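Local atomic coordinates of protein Bug27 (Bordetella pertussis, PDB entry 2QPQ), a protein that probably binds a small solute in the periplasm as a Venus flytrap-type receptor of the Bug family and serves its uptake. Residues 101-106 with 225-230; 183-188 with 266-271; 70-75 with 139-144; 105-110 with 178-183; 147-152 with 219-224. One frame throughout, in Å; residues are numbered along the deposited sequence.

Contact 1. Residues 101-106 with 225-230; sequences YVPSVF and ELNQWH
Val102 and Gln228 pair where the long strand 93-109 runs antiparallel to strand 227-235, in the part of this Venus flytrap fold where two strands lie together between the lobes, consistent with a hinge. The axes of the two strand segments approach to 4.7 Å, their directions 150° apart. Val102 N donates to Gln228 O at 2.9 Å. The returning bond, Gln228 N to Val102 O, is the longer at 3.2 Å. Gln228 O also receives a CA-H...O contact from Tyr101 CA at 3.1 Å. On the face shared by Tyr101 and Trp229, the ring atom Tyr101 CE1 rests on Trp229 CB at 4.0 Å, while the indole leads away to bond Asp285 through NE1. The Asn227 side chain crosses that of Tyr101 at about a right angle, the amide and ring planes 35° apart. On the other face, Val102 CG1, placed between its backbone N and carbonyl carbon, meets the edge of the His230 ring at CE1, 3.7 Å away. Farther along, water 1 joins Ser104 OG (2.6 Å) to Leu226 O (3.1 Å). Backbone bonding thus fixes the base of Gln228, while its amide is held through OE1 by Gln142 and donates through NE2 to a citrate, probably from the crystallisation liquor, which may mark the solute pocket.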
# COMPACT_ATOMS: atom_id res chain seq x y z
N TYR A 101 2.34 4.90 -6.39
CA TYR A 101 1.10 4.78 -5.64
C TYR A 101 0.28 3.69 -6.28
O TYR A 101 0.43 3.40 -7.48
CB TYR A 101 0.31 6.07 -5.71
CG TYR A 101 0.89 7.22 -4.91
CD1 TYR A 101 0.59 7.38 -3.56
CD2 TYR A 101 1.69 8.19 -5.54
CE1 TYR A 101 1.10 8.46 -2.84
CE2 TYR A 101 2.21 9.27 -4.84
CZ TYR A 101 1.91 9.40 -3.49
OH TYR A 101 2.43 10.47 -2.79
N VAL A 102 -0.60 3.06 -5.50
CA VAL A 102 -1.68 2.29 -6.10
C VAL A 102 -2.94 2.53 -5.28
O VAL A 102 -2.96 2.30 -4.05
CB VAL A 102 -1.37 0.77 -6.31
CG1 VAL A 102 -1.47 -0.04 -4.99
CG2 VAL A 102 -2.36 0.15 -7.33
N PRO A 103 -4.03 2.93 -5.96
CA PRO A 103 -5.25 3.01 -5.18
C PRO A 103 -5.78 1.61 -4.81
O PRO A 103 -5.44 0.60 -5.44
CB PRO A 103 -6.21 3.75 -6.12
CG PRO A 103 -5.73 3.38 -7.50
CD PRO A 103 -4.24 3.27 -7.40
N SER A 104 -6.59 1.56 -3.76
CA SER A 104 -7.48 0.40 -3.56
C SER A 104 -8.77 0.53 -4.34
O SER A 104 -9.16 1.62 -4.78
CB SER A 104 -7.76 0.14 -2.07
OG SER A 104 -6.52 -0.09 -1.39
N VAL A 105 -9.44 -0.60 -4.53
CA VAL A 105 -10.69 -0.62 -5.24
C VAL A 105 -11.69 -1.49 -4.51
O VAL A 105 -11.34 -2.55 -3.99
CB VAL A 105 -10.47 -1.08 -6.69
CG1 VAL A 105 -9.85 -2.48 -6.71
CG2 VAL A 105 -11.76 -0.93 -7.52
N PHE A 106 -12.92 -0.98 -4.40
CA PHE A 106 -14.04 -1.76 -3.91
C PHE A 106 -14.59 -2.58 -5.08
O PHE A 106 -15.10 -2.00 -6.03
CB PHE A 106 -15.13 -0.85 -3.35
CG PHE A 106 -14.78 -0.22 -2.03
CD1 PHE A 106 -13.75 0.70 -1.95
CD2 PHE A 106 -15.46 -0.57 -0.86
CE1 PHE A 106 -13.40 1.30 -0.74
CE2 PHE A 106 -15.15 0.03 0.35
CZ PHE A 106 -14.11 0.97 0.42
N GLU A 225 -9.69 9.85 1.03
CA GLU A 225 -8.67 9.30 0.15
C GLU A 225 -7.80 8.33 0.92
O GLU A 225 -7.53 8.52 2.10
CB GLU A 225 -7.83 10.39 -0.54
CG GLU A 225 -7.06 11.28 0.41
CD GLU A 225 -5.71 11.67 -0.18
OE1 GLU A 225 -5.58 12.86 -0.55
OE2 GLU A 225 -4.81 10.80 -0.29
N LEU A 226 -7.36 7.27 0.25
CA LEU A 226 -6.40 6.38 0.87
C LEU A 226 -5.57 5.68 -0.20
O LEU A 226 -5.83 4.52 -0.56
CB LEU A 226 -7.09 5.39 1.83
CG LEU A 226 -6.26 4.35 2.64
CD1 LEU A 226 -4.84 4.75 2.97
CD2 LEU A 226 -6.97 3.90 3.91
N ASN A 227 -4.58 6.41 -0.70
CA ASN A 227 -3.69 5.92 -1.73
C ASN A 227 -2.43 5.28 -1.10
O ASN A 227 -1.76 5.91 -0.30
CB ASN A 227 -3.32 7.08 -2.66
CG ASN A 227 -3.11 6.66 -4.10
OD1 ASN A 227 -2.99 5.47 -4.41
ND2 ASN A 227 -2.99 7.63 -4.98
N GLN A 228 -2.12 4.04 -1.47
CA GLN A 228 -0.97 3.36 -0.92
C GLN A 228 0.31 3.72 -1.67
O GLN A 228 0.40 3.56 -2.86
CB GLN A 228 -1.18 1.86 -0.98
CG GLN A 228 -0.03 0.96 -0.50
CD GLN A 228 -0.50 -0.47 -0.40
OE1 GLN A 228 -1.51 -0.73 0.22
NE2 GLN A 228 0.19 -1.39 -1.05
N TRP A 229 1.29 4.20 -0.94
CA TRP A 229 2.63 4.50 -1.47
C TRP A 229 3.55 3.32 -1.23
O TRP A 229 3.24 2.41 -0.42
CB TRP A 229 3.22 5.78 -0.84
CG TRP A 229 2.98 6.02 0.66
CD1 TRP A 229 2.09 6.91 1.21
CD2 TRP A 229 3.69 5.43 1.78
NE1 TRP A 229 2.19 6.89 2.58
CE2 TRP A 229 3.15 6.00 2.95
CE3 TRP A 229 4.70 4.46 1.90
CZ2 TRP A 229 3.61 5.65 4.27
CZ3 TRP A 229 5.15 4.10 3.23
CH2 TRP A 229 4.57 4.70 4.39
N HIS A 230 4.67 3.36 -1.93
CA HIS A 230 5.64 2.27 -1.97
C HIS A 230 6.98 2.96 -2.12
O HIS A 230 7.19 3.71 -3.08
CB HIS A 230 5.45 1.35 -3.18
CG HIS A 230 4.08 0.75 -3.28
ND1 HIS A 230 3.01 1.44 -3.80
CD2 HIS A 230 3.62 -0.48 -2.94
CE1 HIS A 230 1.93 0.67 -3.73
NE2 HIS A 230 2.28 -0.50 -3.23
O HOH W 1 -5.93 1.63 0.52

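Contact 2. Residues 183-188 with 266-271; sequences TASSAI and LGYSTA
The backbones of Ser185 and Gly267 come to 5.0 Å between CA atoms, where the first turn of helix 184-192 meets the end of helix 257-266. Gly267, with a positive phi of 98°, closes that helix in a Schellman motif, and Thr183 occupies the N-cap position of the other. The carbonyl of Leu266 faces the incoming turn: its O takes a CA-H...O contact from Ser185 CA at 3.2 Å. Water 2 ties the same backbones together, donating to Ser185 O at 2.6 Å and to Leu266 O at 2.8 Å. Ser185 CB packs obliquely against the Tyr268 ring, 3.7 Å from CE2. With its hydroxyl held between the backbone N and carbonyl carbon (chi1 49°), Ser185 OG lies 3.5 Å from Tyr268 OH, at most a weak hydrogen bond, and also shares a hydrogen bond with Thr183 OG1 (3.1 Å) in which either could be the donor. One turn later the Ile188 side chain reaches across, and CD1 lies 3.8 Å from Gly267 CA. Strand 93-109 links both sides, its backbone bonding Ala184 through Pro103 and Ser269 through Tyr101, while helix 21-35 sets Met24 against Leu266 and Tyr268.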
# COMPACT_ATOMS: atom_id res chain seq x y z
N THR A 183 -5.95 -4.02 -3.84
CA THR A 183 -5.24 -3.04 -4.63
C THR A 183 -5.80 -3.06 -6.04
O THR A 183 -6.15 -4.14 -6.57
CB THR A 183 -3.75 -3.37 -4.71
OG1 THR A 183 -3.59 -4.63 -5.35
CG2 THR A 183 -3.08 -3.37 -3.32
N ALA A 184 -5.89 -1.87 -6.64
CA ALA A 184 -6.21 -1.74 -8.07
C ALA A 184 -5.38 -2.66 -8.99
O ALA A 184 -5.92 -3.29 -9.90
CB ALA A 184 -6.11 -0.27 -8.50
N SER A 185 -4.09 -2.75 -8.75
CA SER A 185 -3.19 -3.59 -9.55
C SER A 185 -3.57 -5.08 -9.58
O SER A 185 -3.55 -5.70 -10.66
CB SER A 185 -1.76 -3.42 -9.03
OG SER A 185 -1.78 -3.57 -7.62
N SER A 186 -3.91 -5.66 -8.41
CA SER A 186 -4.44 -7.03 -8.34
C SER A 186 -5.76 -7.22 -9.09
O SER A 186 -5.96 -8.24 -9.75
CB SER A 186 -4.58 -7.55 -6.89
OG SER A 186 -5.52 -6.80 -6.10
N ALA A 187 -6.63 -6.22 -9.01
CA ALA A 187 -8.03 -6.36 -9.46
C ALA A 187 -8.21 -6.05 -10.94
O ALA A 187 -9.13 -6.58 -11.59
CB ALA A 187 -8.90 -5.45 -8.67
N ILE A 188 -7.36 -5.16 -11.45
CA ILE A 188 -7.60 -4.60 -12.80
C ILE A 188 -7.77 -5.69 -13.88
O ILE A 188 -8.75 -5.63 -14.62
CB ILE A 188 -6.57 -3.45 -13.20
CG1 ILE A 188 -6.99 -2.13 -12.55
CG2 ILE A 188 -6.57 -3.18 -14.70
CD1 ILE A 188 -5.91 -1.04 -12.63
N LEU A 266 0.09 -1.92 -15.21
CA LEU A 266 -0.38 -2.57 -13.97
C LEU A 266 -1.35 -1.75 -13.13
O LEU A 266 -2.03 -2.27 -12.27
CB LEU A 266 0.80 -3.01 -13.11
CG LEU A 266 1.60 -4.19 -13.64
CD1 LEU A 266 2.85 -4.43 -12.83
CD2 LEU A 266 0.73 -5.41 -13.63
N GLY A 267 -1.44 -0.46 -13.36
CA GLY A 267 -2.36 0.35 -12.59
C GLY A 267 -1.65 1.07 -11.46
O GLY A 267 -2.33 1.70 -10.63
N TYR A 268 -0.31 1.00 -11.45
CA TYR A 268 0.52 1.87 -10.56
C TYR A 268 0.63 3.26 -11.12
O TYR A 268 0.72 3.45 -12.34
CB TYR A 268 1.93 1.31 -10.34
CG TYR A 268 1.91 0.06 -9.53
CD1 TYR A 268 1.90 0.13 -8.13
CD2 TYR A 268 1.82 -1.18 -10.14
CE1 TYR A 268 1.82 -1.03 -7.36
CE2 TYR A 268 1.74 -2.32 -9.40
CZ TYR A 268 1.76 -2.24 -8.00
OH TYR A 268 1.67 -3.38 -7.26
N SER A 269 0.60 4.24 -10.23
CA SER A 269 0.83 5.60 -10.58
C SER A 269 2.28 5.86 -10.17
O SER A 269 2.64 5.71 -9.01
CB SER A 269 -0.16 6.47 -9.82
OG SER A 269 0.04 7.81 -10.18
N THR A 270 3.14 6.16 -11.13
CA THR A 270 4.55 6.32 -10.79
C THR A 270 4.71 7.62 -9.98
O THR A 270 3.90 8.57 -10.10
CB THR A 270 5.44 6.29 -12.04
OG1 THR A 270 4.91 7.22 -12.99
CG2 THR A 270 5.35 4.86 -12.65
N ALA A 271 5.72 7.62 -9.11
CA ALA A 271 5.97 8.75 -8.22
C ALA A 271 7.48 8.87 -8.09
O ALA A 271 8.20 7.98 -8.52
CB ALA A 271 5.33 8.52 -6.86
O HOH W 2 -3.30 -4.65 -13.05

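Contact 3. Residues 70-75 with 139-144; sequences MVNSSF and GTPQHL
Pro141 and Ser74 bury most of the surface in this small contact, with Ser73 next. The pyrrolidine ring of Pro141, in the first turn of helix 141-153, points at the bend where strand 67-72 passes into helix 74-81. Its CD lies 3.3 Å from Ser74 OG, a hydroxyl set beside its own backbone N and anti to its carbonyl carbon (chi1 -66°). Pro141 CG fits over the bend itself, 3.8 Å from Ser73 CB and 3.7 Å from Ser74 N. No hydrogen bond crosses between the segments; the ring simply abuts the two serines. Each side is instead braced internally. Phe75 N bonds Asn72 O at 2.9 Å across the bend, while Ser73 OG is used by Trp229 N of strand 227-235. Opposite, Thr140 is the N-cap of its helix: OG1 accepts from His143 N at 3.0 Å in a nearly straight bond (174°), and also bonds Gly137 O. Gly139 N donates to His143 ND1 at 2.8 Å in the plane of the imidazole, which probably leaves the ring's proton on NE2; a stack with His159 holds the same ring. Two helix N-termini are thus brought together beside a citrate probably taken up from the crystallisation liquor, about 3 Å from the Thr140 side chain, consistent with the interdomain cleft of periplasmic binding proteins, where helix starts commonly line the ligand site.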
# COMPACT_ATOMS: atom_id res chain seq x y z
N MET A 70 12.27 -1.69 1.97
CA MET A 70 11.19 -1.44 1.00
C MET A 70 9.85 -1.50 1.73
O MET A 70 9.52 -2.53 2.30
CB MET A 70 11.20 -2.46 -0.15
CG MET A 70 10.12 -2.06 -1.18
SD MET A 70 10.82 -0.90 -2.41
CE MET A 70 9.34 -0.27 -3.17
N VAL A 71 9.11 -0.40 1.71
CA VAL A 71 7.87 -0.24 2.48
C VAL A 71 6.68 0.09 1.58
O VAL A 71 6.81 0.63 0.47
CB VAL A 71 8.00 0.88 3.61
CG1 VAL A 71 9.05 0.46 4.66
CG2 VAL A 71 8.39 2.32 3.02
N ASN A 72 5.50 -0.18 2.12
CA ASN A 72 4.32 0.48 1.62
C ASN A 72 3.60 1.15 2.79
O ASN A 72 4.10 1.15 3.92
CB ASN A 72 3.42 -0.50 0.85
CG ASN A 72 2.96 -1.67 1.71
OD1 ASN A 72 3.33 -2.82 1.46
ND2 ASN A 72 2.16 -1.39 2.69
N SER A 73 2.45 1.75 2.51
CA SER A 73 1.64 2.44 3.54
C SER A 73 1.42 1.66 4.84
O SER A 73 1.31 2.28 5.90
CB SER A 73 0.30 2.88 2.94
OG SER A 73 0.55 3.90 2.01
N SER A 74 1.38 0.33 4.76
CA SER A 74 1.34 -0.54 5.93
C SER A 74 2.33 -0.08 7.00
O SER A 74 2.02 -0.11 8.19
CB SER A 74 1.67 -1.99 5.56
OG SER A 74 0.67 -2.58 4.71
N PHE A 75 3.53 0.33 6.59
CA PHE A 75 4.52 0.86 7.53
C PHE A 75 3.92 1.98 8.40
O PHE A 75 4.21 2.09 9.61
CB PHE A 75 5.78 1.34 6.77
CG PHE A 75 6.85 1.94 7.67
CD1 PHE A 75 7.88 1.14 8.16
CD2 PHE A 75 6.79 3.30 8.04
CE1 PHE A 75 8.91 1.70 9.00
CE2 PHE A 75 7.80 3.85 8.92
CZ PHE A 75 8.87 3.02 9.34
N GLY A 139 -5.18 -4.97 9.28
CA GLY A 139 -4.25 -3.85 9.46
C GLY A 139 -3.64 -3.36 8.14
O GLY A 139 -2.78 -2.46 8.12
N THR A 140 -4.08 -3.91 7.01
CA THR A 140 -3.58 -3.42 5.71
C THR A 140 -4.26 -2.08 5.35
O THR A 140 -5.31 -1.75 5.89
CB THR A 140 -3.83 -4.41 4.53
OG1 THR A 140 -5.24 -4.67 4.40
CG2 THR A 140 -3.04 -5.73 4.73
N PRO A 141 -3.65 -1.30 4.43
CA PRO A 141 -4.31 -0.11 3.94
C PRO A 141 -5.69 -0.45 3.34
O PRO A 141 -6.60 0.37 3.37
CB PRO A 141 -3.35 0.36 2.82
CG PRO A 141 -1.99 -0.10 3.32
CD PRO A 141 -2.31 -1.48 3.83
N GLN A 142 -5.85 -1.67 2.83
CA GLN A 142 -7.13 -2.12 2.20
C GLN A 142 -8.17 -2.29 3.30
O GLN A 142 -9.29 -1.77 3.23
CB GLN A 142 -6.91 -3.41 1.40
CG GLN A 142 -6.15 -3.15 0.10
CD GLN A 142 -4.68 -2.78 0.34
OE1 GLN A 142 -4.04 -3.36 1.19
NE2 GLN A 142 -4.16 -1.78 -0.40
N HIS A 143 -7.78 -3.00 4.36
CA HIS A 143 -8.60 -3.04 5.58
C HIS A 143 -8.98 -1.62 6.04
O HIS A 143 -10.15 -1.31 6.23
CB HIS A 143 -7.85 -3.82 6.66
CG HIS A 143 -8.53 -3.85 7.99
ND1 HIS A 143 -7.91 -4.30 9.14
CD2 HIS A 143 -9.78 -3.49 8.36
CE1 HIS A 143 -8.75 -4.21 10.16
NE2 HIS A 143 -9.90 -3.73 9.71
N LEU A 144 -7.99 -0.75 6.19
CA LEU A 144 -8.29 0.60 6.66
C LEU A 144 -9.17 1.42 5.69
O LEU A 144 -9.95 2.25 6.14
CB LEU A 144 -7.00 1.35 7.00
CG LEU A 144 -6.18 0.86 8.21
CD1 LEU A 144 -5.24 1.98 8.67
CD2 LEU A 144 -7.02 0.33 9.35

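Contact 4. Residues 105-110 with 178-183; sequences VFVVPA and GLAVVT
Residues Val105-Val107 and Ala180-Val182 form an antiparallel ladder, with axes 4.9 Å apart at closest and directions 126° apart, so the pair is strongly twisted. It joins the far part of strand 93-109 to strand 180-183 in the mixed sheet of one lobe of the Venus flytrap fold. Val105 N donates to Val182 O at 2.8 Å, and Val182 N returns to Val105 O at 3.2 Å. The second hydrogen-bonded pair repeats the pattern, Val107 N to Ala180 O at 2.9 Å and Ala180 N to Val107 O at 3.0 Å. On the face of Val105, Val107 and Val182, the methyl CG2 of Val182 touches both Val105 CG1 and Val107 CG2; helix 184-192 packs on this side through Ala187. Helix 141-153 covers the other face, with Leu149 against Phe106 and Ala145 against Val181. There Leu179 CD1 reaches the edge of the Phe106 ring at CD2, 4.1 Å away. At the outer end, Gly178 O lies 3.3 Å from Pro109 CD. Between Phe106 and Val181, which point the same way, is a CH-pi contact: Val181 CG2 sits 3.7 Å from the centroid of the Phe106 ring, only 14° off its normal.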
# COMPACT_ATOMS: atom_id res chain seq x y z
N VAL A 105 -9.44 -0.60 -4.53
CA VAL A 105 -10.69 -0.62 -5.24
C VAL A 105 -11.69 -1.49 -4.51
O VAL A 105 -11.34 -2.55 -3.99
CB VAL A 105 -10.47 -1.08 -6.69
CG1 VAL A 105 -9.85 -2.48 -6.71
CG2 VAL A 105 -11.76 -0.93 -7.52
N PHE A 106 -12.92 -0.98 -4.40
CA PHE A 106 -14.04 -1.76 -3.91
C PHE A 106 -14.59 -2.58 -5.08
O PHE A 106 -15.10 -2.00 -6.03
CB PHE A 106 -15.13 -0.85 -3.35
CG PHE A 106 -14.78 -0.22 -2.03
CD1 PHE A 106 -13.75 0.70 -1.95
CD2 PHE A 106 -15.46 -0.57 -0.86
CE1 PHE A 106 -13.40 1.30 -0.74
CE2 PHE A 106 -15.15 0.03 0.35
CZ PHE A 106 -14.11 0.97 0.42
N VAL A 107 -14.43 -3.90 -5.02
CA VAL A 107 -14.87 -4.80 -6.10
C VAL A 107 -15.95 -5.78 -5.62
O VAL A 107 -15.99 -6.23 -4.44
CB VAL A 107 -13.67 -5.54 -6.81
CG1 VAL A 107 -12.74 -4.54 -7.45
CG2 VAL A 107 -12.83 -6.41 -5.80
N VAL A 108 -16.84 -6.09 -6.55
CA VAL A 108 -17.94 -7.02 -6.33
C VAL A 108 -17.95 -8.04 -7.49
O VAL A 108 -17.40 -7.76 -8.56
CB VAL A 108 -19.35 -6.28 -6.16
CG1 VAL A 108 -19.37 -5.38 -4.95
CG2 VAL A 108 -19.80 -5.51 -7.48
N PRO A 109 -18.53 -9.23 -7.26
CA PRO A 109 -18.64 -10.23 -8.30
C PRO A 109 -19.43 -9.70 -9.49
O PRO A 109 -20.32 -8.84 -9.32
CB PRO A 109 -19.47 -11.34 -7.64
CG PRO A 109 -19.39 -11.12 -6.22
CD PRO A 109 -19.13 -9.69 -5.99
N ALA A 110 -19.10 -10.20 -10.67
CA ALA A 110 -19.97 -10.07 -11.85
C ALA A 110 -21.39 -10.43 -11.45
O ALA A 110 -21.63 -11.44 -10.77
CB ALA A 110 -19.49 -10.99 -12.98
N GLY A 178 -19.28 -11.10 -0.95
CA GLY A 178 -19.96 -10.15 -1.85
C GLY A 178 -19.18 -8.91 -2.22
O GLY A 178 -19.58 -8.15 -3.14
N LEU A 179 -18.06 -8.69 -1.54
CA LEU A 179 -17.35 -7.46 -1.68
C LEU A 179 -15.94 -7.62 -1.11
O LEU A 179 -15.73 -8.35 -0.12
CB LEU A 179 -18.13 -6.36 -0.92
CG LEU A 179 -17.42 -5.02 -0.66
CD1 LEU A 179 -17.19 -4.18 -1.95
CD2 LEU A 179 -18.18 -4.25 0.35
N ALA A 180 -14.99 -6.94 -1.73
CA ALA A 180 -13.66 -6.83 -1.15
C ALA A 180 -13.01 -5.51 -1.51
O ALA A 180 -13.30 -4.88 -2.54
CB ALA A 180 -12.72 -8.03 -1.62
N VAL A 181 -12.06 -5.13 -0.67
CA VAL A 181 -11.19 -4.03 -0.97
C VAL A 181 -9.78 -4.57 -1.20
O VAL A 181 -9.18 -5.18 -0.32
CB VAL A 181 -11.21 -3.04 0.17
CG1 VAL A 181 -10.31 -1.84 -0.16
CG2 VAL A 181 -12.69 -2.64 0.38
N VAL A 182 -9.27 -4.36 -2.42
CA VAL A 182 -7.97 -4.89 -2.76
C VAL A 182 -7.22 -3.79 -3.53
O VAL A 182 -7.78 -2.75 -3.85
CB VAL A 182 -8.06 -6.25 -3.55
CG1 VAL A 182 -8.80 -7.32 -2.71
CG2 VAL A 182 -8.76 -6.08 -4.89
N THR A 183 -5.95 -4.02 -3.84
CA THR A 183 -5.24 -3.04 -4.63
C THR A 183 -5.80 -3.06 -6.04
O THR A 183 -6.15 -4.14 -6.57
CB THR A 183 -3.75 -3.37 -4.71
OG1 THR A 183 -3.59 -4.63 -5.35
CG2 THR A 183 -3.08 -3.37 -3.32

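Contact 5. Residues 147-152 with 219-224; sequences ELLNVS and QGVAGY
Tyr224 drives the edge of its ring into helix 141-153, with Leu148 over one face and Leu149 at the rim, a broad wedge entering the shallow groove between two successive knobs. Its CG is anti to the backbone N (chi1 -176°), which starts the ring off toward the helix. Leu148 leans over its face: CD2 makes a CH-pi contact 4.0 Å from the centroid of the Tyr224 ring, 19° off the normal and displaced toward the rim. The branch point follows closely, Leu148 CG lying 3.7 Å from Tyr224 CE2. The leading edge of the wedge meets backbone, with Tyr224 CE2 3.5 Å from Leu149 N, in the plane of the ring. Val221 supplies a second, forked bump whose two methyls diverge to different helix residues: CG1 presses on Ser152 CB at 3.5 Å, and CG2 meets Leu149 CD1 at 3.9 Å, the side chains of Val221 and Leu149 crossing at about a right angle. A type II turn from Val221 to Tyr224, closed by Tyr224 N to Val221 O at 3.2 Å, sets valine and tyrosine beside each other so that both can face the helix. Ser152 turns its hydroxyl back on its own helix, OG bonding Leu148 O at 2.8 Å. The loop carrying Tyr224 is further fixed by the phenol, which bonds Ala145 O one turn earlier in the helix. Around this contact, Phe106 of strand 93-109 touches both Leu149 and Tyr224, Met121 of helix 117-123 packs on Leu149 and Val221, and helix 275-296 meets Leu148 through Leu292.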
# COMPACT_ATOMS: atom_id res chain seq x y z
N GLU A 147 -12.64 0.48 6.70
CA GLU A 147 -12.96 1.10 7.99
C GLU A 147 -13.11 2.62 7.87
O GLU A 147 -13.97 3.21 8.51
CB GLU A 147 -11.92 0.70 9.03
CG GLU A 147 -12.05 -0.80 9.44
CD GLU A 147 -13.46 -1.14 9.92
OE1 GLU A 147 -13.93 -0.42 10.81
OE2 GLU A 147 -14.12 -2.10 9.40
N LEU A 148 -12.29 3.26 7.04
CA LEU A 148 -12.41 4.69 6.82
C LEU A 148 -13.75 5.01 6.18
O LEU A 148 -14.39 6.01 6.54
CB LEU A 148 -11.26 5.21 5.95
CG LEU A 148 -11.21 6.71 5.63
CD1 LEU A 148 -11.06 7.55 6.93
CD2 LEU A 148 -10.05 6.96 4.66
N LEU A 149 -14.18 4.19 5.24
CA LEU A 149 -15.50 4.39 4.67
C LEU A 149 -16.60 4.28 5.74
O LEU A 149 -17.53 5.10 5.77
CB LEU A 149 -15.76 3.42 3.54
CG LEU A 149 -17.08 3.56 2.75
CD1 LEU A 149 -17.23 4.96 2.15
CD2 LEU A 149 -17.10 2.50 1.68
N ASN A 150 -16.51 3.25 6.59
CA ASN A 150 -17.46 3.05 7.70
C ASN A 150 -17.55 4.29 8.57
O ASN A 150 -18.65 4.74 8.88
CB ASN A 150 -17.07 1.89 8.64
CG ASN A 150 -17.52 0.50 8.15
OD1 ASN A 150 -17.00 -0.50 8.64
ND2 ASN A 150 -18.47 0.43 7.22
N VAL A 151 -16.40 4.79 8.99
CA VAL A 151 -16.30 5.96 9.88
C VAL A 151 -16.82 7.22 9.15
O VAL A 151 -17.60 7.97 9.72
CB VAL A 151 -14.84 6.13 10.42
CG1 VAL A 151 -14.63 7.47 11.13
CG2 VAL A 151 -14.47 4.98 11.37
N SER A 152 -16.44 7.40 7.88
CA SER A 152 -16.77 8.62 7.13
C SER A 152 -18.20 8.64 6.62
O SER A 152 -18.84 9.69 6.56
CB SER A 152 -15.79 8.80 5.96
OG SER A 152 -14.43 8.84 6.42
N GLN A 219 -18.50 10.17 -4.58
CA GLN A 219 -19.75 9.42 -4.38
C GLN A 219 -20.62 9.56 -3.09
O GLN A 219 -21.13 8.55 -2.64
CB GLN A 219 -19.51 7.89 -4.63
CG GLN A 219 -19.00 7.54 -6.02
CD GLN A 219 -18.87 6.05 -6.26
OE1 GLN A 219 -17.76 5.49 -6.17
NE2 GLN A 219 -19.96 5.40 -6.58
N GLY A 220 -20.81 10.69 -2.42
CA GLY A 220 -19.87 11.67 -2.09
C GLY A 220 -19.59 11.40 -0.62
O GLY A 220 -20.45 11.47 0.28
N VAL A 221 -18.35 11.03 -0.39
CA VAL A 221 -17.80 10.93 0.94
C VAL A 221 -16.66 11.91 0.83
O VAL A 221 -15.53 11.54 0.56
CB VAL A 221 -17.28 9.48 1.19
CG1 VAL A 221 -16.72 9.35 2.61
CG2 VAL A 221 -18.39 8.46 0.91
N ALA A 222 -16.98 13.19 0.99
CA ALA A 222 -15.99 14.25 0.75
C ALA A 222 -14.75 14.12 1.63
O ALA A 222 -14.84 13.76 2.82
CB ALA A 222 -16.63 15.63 0.96
N GLY A 223 -13.58 14.40 1.06
CA GLY A 223 -12.35 14.32 1.83
C GLY A 223 -11.74 12.92 1.96
O GLY A 223 -10.63 12.76 2.48
N TYR A 224 -12.46 11.91 1.49
CA TYR A 224 -11.98 10.52 1.53
C TYR A 224 -10.84 10.31 0.54
O TYR A 224 -10.98 10.57 -0.64
CB TYR A 224 -13.13 9.56 1.20
CG TYR A 224 -12.76 8.08 1.32
CD1 TYR A 224 -11.87 7.49 0.43
CD2 TYR A 224 -13.29 7.29 2.35
CE1 TYR A 224 -11.49 6.12 0.55
CE2 TYR A 224 -12.94 5.92 2.45
CZ TYR A 224 -12.05 5.35 1.57
OH TYR A 224 -11.72 4.00 1.69

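Strand 93-109 carries contacts 1 and 4, which share Val105 and Phe106 and have centres about 14 Å apart. Contact 2 adjoins contact 1, about 8 Å away between centres, where Tyr101 N lies 2.8 Å from Ser269 O. Contact 3 lies about 9 Å from contact 1 on another side; the two are joined by Gln228 OE1 and Gln142 NE2 at 2.9 Å. Helix 141-153 then leads from contact 3 to contact 5, whose Leu149 CD2 is 3.4 Å from Phe106 CE2 of contact 4. Citrate, probably from the crystallisation liquor, sits near side chains of contacts 1 to 4 and may mark the solute pocket; contact 5 belongs to the outer part of the lobe.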